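Cel44C (Paenibacillus polymyxa, PDB 2YIH) hydrolyses xyloglucan and beta-1,4-glucan chains through its glycoside hydrolase family 44 catalytic domain, which also carries a bound calcium ion. Local coordinates at residues Gln98-Gly103 with Thr175-Lys180; Glu161-Leu166 with Lys220-Gly225; Pro246-Val251 with Ser256-Tyr261. The protein carries 8 engineered substitutions. All coordinates share one frame; numbering follows the deposited sequence. Where two conformers were deposited one is given.

Contact 1: residues Gln98-Gly103 with Thr175-Lys180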
# COMPACT_ATOMS: atom_id res chain seq x y z
N GLN A 98 -18.27 4.29 2.50
CA GLN A 98 -17.33 5.14 3.21
C GLN A 98 -16.30 5.76 2.25
O GLN A 98 -15.99 6.96 2.36
CB GLN A 98 -16.67 4.40 4.38
CG GLN A 98 -15.79 5.30 5.25
CD GLN A 98 -16.58 6.28 6.15
OE1 GLN A 98 -17.78 6.52 5.96
NE2 GLN A 98 -15.90 6.84 7.14
N SER A 99 -15.80 4.98 1.29
CA SER A 99 -14.90 5.56 0.28
C SER A 99 -15.58 6.69 -0.49
O SER A 99 -14.95 7.71 -0.79
CB SER A 99 -14.41 4.50 -0.72
OG SER A 99 -13.42 3.69 -0.12
N LEU A 100 -16.84 6.46 -0.87
CA LEU A 100 -17.60 7.48 -1.61
C LEU A 100 -17.72 8.77 -0.78
O LEU A 100 -17.51 9.87 -1.32
CB LEU A 100 -18.96 6.95 -2.02
CG LEU A 100 -18.80 5.83 -3.07
CD1 LEU A 100 -20.21 5.32 -3.47
CD2 LEU A 100 -18.00 6.28 -4.31
N LYS A 101 -17.97 8.62 0.52
CA LYS A 101 -18.13 9.76 1.44
C LYS A 101 -16.81 10.52 1.57
O LYS A 101 -16.81 11.77 1.55
CB LYS A 101 -18.62 9.25 2.82
CG LYS A 101 -18.93 10.33 3.89
CD LYS A 101 -19.48 9.68 5.19
CE LYS A 101 -18.41 9.57 6.27
NZ LYS A 101 -18.96 9.14 7.59
N LEU A 102 -15.69 9.79 1.57
CA LEU A 102 -14.37 10.36 1.83
C LEU A 102 -13.67 10.74 0.52
O LEU A 102 -12.58 11.32 0.56
CB LEU A 102 -13.50 9.35 2.57
CG LEU A 102 -13.83 8.98 4.02
CD1 LEU A 102 -12.86 7.89 4.53
CD2 LEU A 102 -13.75 10.24 4.91
N GLY A 103 -14.25 10.38 -0.62
CA GLY A 103 -13.63 10.60 -1.92
C GLY A 103 -12.39 9.77 -2.23
O GLY A 103 -11.47 10.23 -2.92
N THR A 175 -17.03 5.05 -13.86
CA THR A 175 -17.94 6.09 -13.35
C THR A 175 -17.42 6.63 -12.03
O THR A 175 -16.57 6.02 -11.37
CB THR A 175 -19.40 5.58 -13.14
OG1 THR A 175 -19.48 4.71 -11.99
CG2 THR A 175 -19.90 4.86 -14.38
N LYS A 176 -17.97 7.77 -11.62
CA LYS A 176 -17.52 8.42 -10.39
C LYS A 176 -17.72 7.53 -9.16
O LYS A 176 -16.88 7.54 -8.26
CB LYS A 176 -18.28 9.74 -10.20
CG LYS A 176 -17.84 10.55 -8.98
CD LYS A 176 -18.80 11.70 -8.72
CE LYS A 176 -18.62 12.81 -9.74
NZ LYS A 176 -19.87 13.03 -10.50
N ALA A 177 -18.79 6.74 -9.14
CA ALA A 177 -19.20 6.02 -7.95
C ALA A 177 -18.73 4.56 -7.94
O ALA A 177 -18.93 3.86 -6.96
CB ALA A 177 -20.72 6.08 -7.80
N GLY A 178 -18.10 4.13 -9.03
CA GLY A 178 -17.81 2.70 -9.19
C GLY A 178 -16.68 2.24 -8.29
O GLY A 178 -15.82 3.04 -7.87
N VAL A 179 -16.67 0.94 -8.00
CA VAL A 179 -15.52 0.31 -7.34
C VAL A 179 -14.43 0.18 -8.39
O VAL A 179 -14.64 -0.44 -9.43
CB VAL A 179 -15.91 -1.07 -6.79
CG1 VAL A 179 -14.66 -1.83 -6.23
CG2 VAL A 179 -16.96 -0.92 -5.72
N LYS A 180 -13.26 0.75 -8.14
CA LYS A 180 -12.26 0.90 -9.21
C LYS A 180 -11.28 -0.24 -9.34
O LYS A 180 -10.73 -0.47 -10.43
CB LYS A 180 -11.53 2.22 -9.04
CG LYS A 180 -12.42 3.39 -9.51
CD LYS A 180 -11.77 4.74 -9.26
CE LYS A 180 -12.37 5.82 -10.17
NZ LYS A 180 -13.86 5.72 -10.28
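In the (beta/alpha)8 barrel of this family 44 enzyme, L100 on the last turn of helix 90-102 leans against A177, in the loop that leads from helix 159-170 into strand 181-184. The leucine does this with both methyls. CD2 sits over the alanine backbone, 3.7 Å from A177 O and 3.8 Å from A177 CA, while CD1 faces the alanine methyl, with 4.4 Å between L100 CD1 and A177 CB. With CG anti to the carbonyl carbon (chi1 -67°) and the outer torsion extended, the fork reaches out from the helix flank; the CA-CB bond of L100 runs alongside the loop, and the methyls at the end close on it. K176 adds little, its carbonyl lying near the fork and its lysine chain leading off. A177 O is also hydrogen-bonded to NE2 of H96, one turn earlier on the same helix, so the loop is held by a polar grip beside an apolar one. Both segments lie where barrel strands begin, the end opposite the sugar-binding face of such barrels. Here helix 90-102 finishes in a Schellman motif: G103, with positive phi, is its C-prime residue, T104 N turns back to S99 O, and G103 N makes a weak bond of 3.4 Å to L100 O. S99 OG, on the buried flank, is hydrogen-bonded to R43, T104 and S106, and K180 pairs through its backbone with E227.

Contact 2: residues Glu161-Leu166 with Lys220-Gly225. With EDO (1,2-ethanediol), chain I.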
# COMPACT_ATOMS: atom_id res chain seq x y z
N GLU A 161 -20.95 -12.87 -9.99
CA GLU A 161 -22.23 -12.45 -9.43
C GLU A 161 -22.03 -11.32 -8.41
O GLU A 161 -22.80 -10.36 -8.35
CB GLU A 161 -22.94 -13.65 -8.77
CG GLU A 161 -24.35 -13.30 -8.29
CD GLU A 161 -25.16 -14.53 -7.97
OE1 GLU A 161 -24.74 -15.30 -7.10
OE2 GLU A 161 -26.17 -14.76 -8.65
N PHE A 162 -20.98 -11.43 -7.62
CA PHE A 162 -20.68 -10.40 -6.67
C PHE A 162 -20.28 -9.10 -7.41
O PHE A 162 -20.67 -7.99 -7.01
CB PHE A 162 -19.56 -10.88 -5.76
CG PHE A 162 -19.07 -9.82 -4.80
CD1 PHE A 162 -19.98 -9.16 -3.97
CD2 PHE A 162 -17.74 -9.46 -4.78
CE1 PHE A 162 -19.53 -8.19 -3.07
CE2 PHE A 162 -17.29 -8.48 -3.88
CZ PHE A 162 -18.19 -7.88 -3.03
N VAL A 163 -19.40 -9.23 -8.40
CA VAL A 163 -19.02 -8.04 -9.16
C VAL A 163 -20.24 -7.41 -9.84
O VAL A 163 -20.42 -6.19 -9.83
CB VAL A 163 -17.87 -8.31 -10.16
CG1 VAL A 163 -17.50 -6.99 -10.93
CG2 VAL A 163 -16.64 -8.84 -9.42
N HIS A 164 -21.11 -8.25 -10.39
CA HIS A 164 -22.35 -7.72 -10.96
C HIS A 164 -23.20 -6.95 -9.93
O HIS A 164 -23.81 -5.93 -10.27
CB HIS A 164 -23.17 -8.87 -11.60
CG HIS A 164 -24.56 -8.49 -11.97
ND1 HIS A 164 -24.89 -8.00 -13.22
CD2 HIS A 164 -25.72 -8.56 -11.27
CE1 HIS A 164 -26.19 -7.76 -13.26
NE2 HIS A 164 -26.72 -8.07 -12.09
N PHE A 165 -23.30 -7.49 -8.71
CA PHE A 165 -23.99 -6.86 -7.59
C PHE A 165 -23.43 -5.45 -7.30
O PHE A 165 -24.21 -4.51 -7.12
CB PHE A 165 -23.92 -7.77 -6.34
CG PHE A 165 -24.41 -7.15 -5.07
CD1 PHE A 165 -25.75 -7.26 -4.70
CD2 PHE A 165 -23.51 -6.52 -4.20
CE1 PHE A 165 -26.21 -6.67 -3.50
CE2 PHE A 165 -23.96 -6.00 -2.97
CZ PHE A 165 -25.30 -6.06 -2.64
N LEU A 166 -22.11 -5.33 -7.26
CA LEU A 166 -21.46 -4.03 -7.02
C LEU A 166 -21.75 -3.07 -8.17
O LEU A 166 -22.12 -1.89 -7.93
CB LEU A 166 -19.95 -4.23 -6.87
CG LEU A 166 -19.57 -5.00 -5.59
CD1 LEU A 166 -18.03 -5.15 -5.60
CD2 LEU A 166 -20.04 -4.23 -4.33
N LYS A 220 -13.37 -9.08 -15.61
CA LYS A 220 -13.27 -8.17 -16.74
C LYS A 220 -14.49 -8.36 -17.63
O LYS A 220 -14.89 -7.45 -18.38
CB LYS A 220 -11.97 -8.42 -17.52
CG LYS A 220 -10.70 -8.01 -16.80
CD LYS A 220 -10.62 -6.53 -16.66
CE LYS A 220 -9.17 -6.14 -16.25
NZ LYS A 220 -8.88 -4.69 -16.53
N ALA A 221 -15.11 -9.55 -17.56
CA ALA A 221 -16.36 -9.77 -18.32
C ALA A 221 -17.54 -8.97 -17.77
O ALA A 221 -18.49 -8.63 -18.50
CB ALA A 221 -16.71 -11.29 -18.41
N ILE A 222 -17.48 -8.65 -16.49
CA ILE A 222 -18.48 -7.77 -15.89
C ILE A 222 -18.11 -6.29 -16.01
O ILE A 222 -18.98 -5.46 -16.27
CB ILE A 222 -18.76 -8.12 -14.42
CG1 ILE A 222 -18.99 -9.63 -14.24
CG2 ILE A 222 -19.96 -7.34 -13.91
CD1 ILE A 222 -20.14 -10.21 -15.11
N ASP A 223 -16.83 -5.97 -15.77
CA ASP A 223 -16.39 -4.57 -15.77
C ASP A 223 -14.99 -4.49 -16.35
O ASP A 223 -14.00 -4.66 -15.64
CB ASP A 223 -16.46 -3.99 -14.35
CG ASP A 223 -16.20 -2.48 -14.32
OD1 ASP A 223 -15.83 -1.90 -15.37
OD2 ASP A 223 -16.38 -1.87 -13.24
N ALA A 224 -14.92 -4.18 -17.64
CA ALA A 224 -13.64 -4.15 -18.35
C ALA A 224 -12.74 -3.02 -17.86
O ALA A 224 -11.51 -3.07 -18.01
CB ALA A 224 -13.90 -3.99 -19.89
N GLY A 225 -13.34 -2.00 -17.26
CA GLY A 225 -12.57 -0.84 -16.82
C GLY A 225 -12.00 -1.00 -15.42
O GLY A 225 -11.20 -0.18 -14.98
C1 EDO I . -18.78 -1.91 -18.72
O1 EDO I . -17.53 -1.44 -18.20
C2 EDO I . -18.81 -3.43 -18.78
O2 EDO I . -17.55 -3.97 -19.24
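I222 fills the seam between helices 159-170 and 205-222 by pressing on V163 and H164, and the residues around it turn the chain out of its helix toward strand 227-233. First comes K220, whose side chain sets off away from V163 and H164 and whose ammonium group makes a salt bridge with D279 and a hydrogen bond to A226 O; a weak bond of 3.4 Å also joins K220 NZ to A224 O. I222 follows and carries the contact. Its CB lies 3.9 Å from V163 CG1, the two branched side chains crossing at a slant. The I222 CG2 methyl, anti to its own backbone N, is laid on the backbone of the facing helix, 3.8 Å from H164 N, and reaches H164 CB at 4.2 Å. The imidazole of H164 swings off to stack on F146, a ring that I222 touches too, so that F146 flanks the seam. D223 is buried and its carboxylate is shared out: OD2 takes the backbone N-H of A173, beyond the end of helix 159-170, while OD1 accepts from G225 N at 3.1 Å, a bent bond (139°) arriving 38° out of the carboxylate plane, which makes an Asx turn. A224 N instead gives a nearly straight bond (167°) of 3.1 Å to O2 of a 1,2-ethanediol, probably from the crystallisation liquor. Two neighbouring helices packed through beta-branched side chains, with strand 181-184 between them in sequence, are the outer layer of a TIM barrel, built by successive beta-alpha-beta crossovers.

Contact 3: residues Pro246-Val251 with Ser256-Tyr261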
# COMPACT_ATOMS: atom_id res chain seq x y z
N PRO A 246 6.65 -25.50 -5.52
CA PRO A 246 7.10 -26.85 -5.92
C PRO A 246 7.47 -27.00 -7.39
O PRO A 246 8.35 -27.81 -7.72
CB PRO A 246 5.90 -27.75 -5.58
CG PRO A 246 4.76 -26.81 -5.24
CD PRO A 246 5.41 -25.57 -4.73
N ASP A 247 6.84 -26.22 -8.27
CA ASP A 247 7.16 -26.22 -9.68
C ASP A 247 8.16 -25.18 -10.16
O ASP A 247 8.40 -25.06 -11.36
CB ASP A 247 5.88 -26.21 -10.54
CG ASP A 247 5.05 -24.94 -10.33
OD1 ASP A 247 5.35 -24.19 -9.36
OD2 ASP A 247 4.19 -24.67 -11.19
N TRP A 248 8.77 -24.43 -9.24
CA TRP A 248 9.63 -23.31 -9.66
C TRP A 248 10.78 -23.76 -10.57
O TRP A 248 11.04 -23.14 -11.61
CB TRP A 248 10.21 -22.53 -8.45
CG TRP A 248 11.11 -21.37 -8.90
CD1 TRP A 248 12.42 -21.19 -8.58
CD2 TRP A 248 10.73 -20.26 -9.72
NE1 TRP A 248 12.89 -20.04 -9.18
CE2 TRP A 248 11.87 -19.44 -9.86
CE3 TRP A 248 9.53 -19.88 -10.35
CZ2 TRP A 248 11.86 -18.27 -10.64
CZ3 TRP A 248 9.52 -18.72 -11.13
CH2 TRP A 248 10.69 -17.93 -11.27
N ASP A 249 11.48 -24.82 -10.18
CA ASP A 249 12.61 -25.29 -11.01
C ASP A 249 12.18 -25.65 -12.42
O ASP A 249 12.92 -25.37 -13.39
CB ASP A 249 13.33 -26.47 -10.34
CG ASP A 249 14.25 -26.02 -9.23
OD1 ASP A 249 14.53 -24.81 -9.14
OD2 ASP A 249 14.61 -26.87 -8.38
N SER A 250 10.98 -26.19 -12.55
CA SER A 250 10.45 -26.58 -13.85
C SER A 250 10.03 -25.41 -14.75
O SER A 250 9.98 -25.55 -15.98
CB SER A 250 9.30 -27.59 -13.70
OG SER A 250 8.06 -26.96 -13.44
N VAL A 251 9.67 -24.28 -14.15
CA VAL A 251 9.16 -23.16 -14.95
C VAL A 251 10.09 -21.95 -15.01
O VAL A 251 9.88 -21.05 -15.84
CB VAL A 251 7.75 -22.68 -14.48
CG1 VAL A 251 6.74 -23.85 -14.49
CG2 VAL A 251 7.85 -22.04 -13.10
N SER A 256 14.86 -14.13 -13.86
CA SER A 256 15.68 -13.77 -12.70
C SER A 256 14.98 -14.08 -11.39
O SER A 256 15.63 -14.21 -10.35
CB SER A 256 16.04 -12.27 -12.72
OG SER A 256 16.80 -11.97 -13.89
N TRP A 257 13.65 -14.00 -11.42
CA TRP A 257 12.83 -14.22 -10.23
C TRP A 257 11.39 -14.39 -10.63
O TRP A 257 11.03 -14.16 -11.79
CB TRP A 257 12.98 -13.09 -9.18
CG TRP A 257 12.68 -11.64 -9.63
CD1 TRP A 257 12.60 -11.15 -10.91
CD2 TRP A 257 12.57 -10.51 -8.75
NE1 TRP A 257 12.41 -9.78 -10.87
CE2 TRP A 257 12.40 -9.37 -9.56
CE3 TRP A 257 12.60 -10.37 -7.36
CZ2 TRP A 257 12.25 -8.08 -9.02
CZ3 TRP A 257 12.47 -9.08 -6.81
CH2 TRP A 257 12.30 -7.96 -7.64
N PHE A 258 10.56 -14.84 -9.67
CA PHE A 258 9.14 -15.12 -9.94
C PHE A 258 8.39 -13.88 -10.47
O PHE A 258 7.47 -13.99 -11.28
CB PHE A 258 8.45 -15.70 -8.67
CG PHE A 258 6.97 -15.84 -8.81
CD1 PHE A 258 6.42 -16.87 -9.56
CD2 PHE A 258 6.12 -14.82 -8.34
CE1 PHE A 258 5.01 -16.92 -9.81
CE2 PHE A 258 4.74 -14.85 -8.58
CZ PHE A 258 4.17 -15.89 -9.33
N VAL A 259 8.79 -12.69 -9.99
CA VAL A 259 8.20 -11.42 -10.46
C VAL A 259 8.15 -11.44 -12.00
O VAL A 259 7.11 -11.15 -12.59
CB VAL A 259 9.05 -10.21 -9.96
CG1 VAL A 259 8.69 -8.89 -10.72
CG2 VAL A 259 8.91 -10.05 -8.43
N ASP A 260 9.27 -11.81 -12.63
CA ASP A 260 9.36 -11.82 -14.10
C ASP A 260 8.49 -12.89 -14.74
O ASP A 260 7.80 -12.63 -15.74
CB ASP A 260 10.82 -12.04 -14.54
CG ASP A 260 11.70 -10.85 -14.22
OD1 ASP A 260 11.17 -9.75 -13.98
OD2 ASP A 260 12.93 -11.03 -14.14
N TYR A 261 8.49 -14.09 -14.14
CA TYR A 261 7.65 -15.19 -14.65
C TYR A 261 6.18 -14.76 -14.66
O TYR A 261 5.46 -14.98 -15.63
CB TYR A 261 7.86 -16.47 -13.80
CG TYR A 261 6.84 -17.57 -14.07
CD1 TYR A 261 7.07 -18.52 -15.07
CD2 TYR A 261 5.67 -17.70 -13.30
CE1 TYR A 261 6.12 -19.54 -15.32
CE2 TYR A 261 4.73 -18.70 -13.54
CZ TYR A 261 4.96 -19.62 -14.55
OH TYR A 261 4.06 -20.60 -14.81
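W248 sets the six-membered end of its indole against F258 and Y261. Its CH2 comes within 3.5 Å of F258 CA, and CZ3 meets the phenylalanine ring at its edge, 3.9 Å from F258 CD1. Y261 CB lies in the indole plane at its edge, and the indole and phenol run past each other in opposite directions. Both side chains have CG anti to the backbone N (W248 chi1 179°, Y261 chi1 169°), which lets each reach across to the other's helix. V251 then covers a face of the phenol: its CG2 makes a CH-pi contact 4.1 Å from the Y261 ring centroid, 25° off the normal, with V251 CB 3.6 Å from Y261 CE1. The two helices form a hairpin in the stretch after barrel strand 227-233, the short helix 248-251 folding back on the start of barrel helix 258-273. Y261 also touches A205, K206 and V209 of helix 205-222, whose first backbone N-H groups, those of A205 and K206, are bound by the carboxylate of D247. Were Y261 an alanine, V251 CG2 would probably lose the ring it lies on, and a gap would be likely to open toward helix 205-222.

Overall arrangement
All three contacts belong to the barrel domain and join elements by apolar packing, but they differ in depth. Contact 1 is a slight surface touch of a leucine on a loop backbone; contact 2 is partly buried and sets helix against helix through aliphatic branches; contact 3 is buried, the largest of the three, and mainly aromatic. Contacts 1 and 2 are neighbours, their centres about 16 Å apart and their segments alternating along the chain, linked by helix 159-170, which packs in contact 2 and leads into the loop of contact 1. Contact 3 lies about 31 Å from contact 2 between centres, yet helix 205-222 links them: its end packs in contact 2, its start against contact 3.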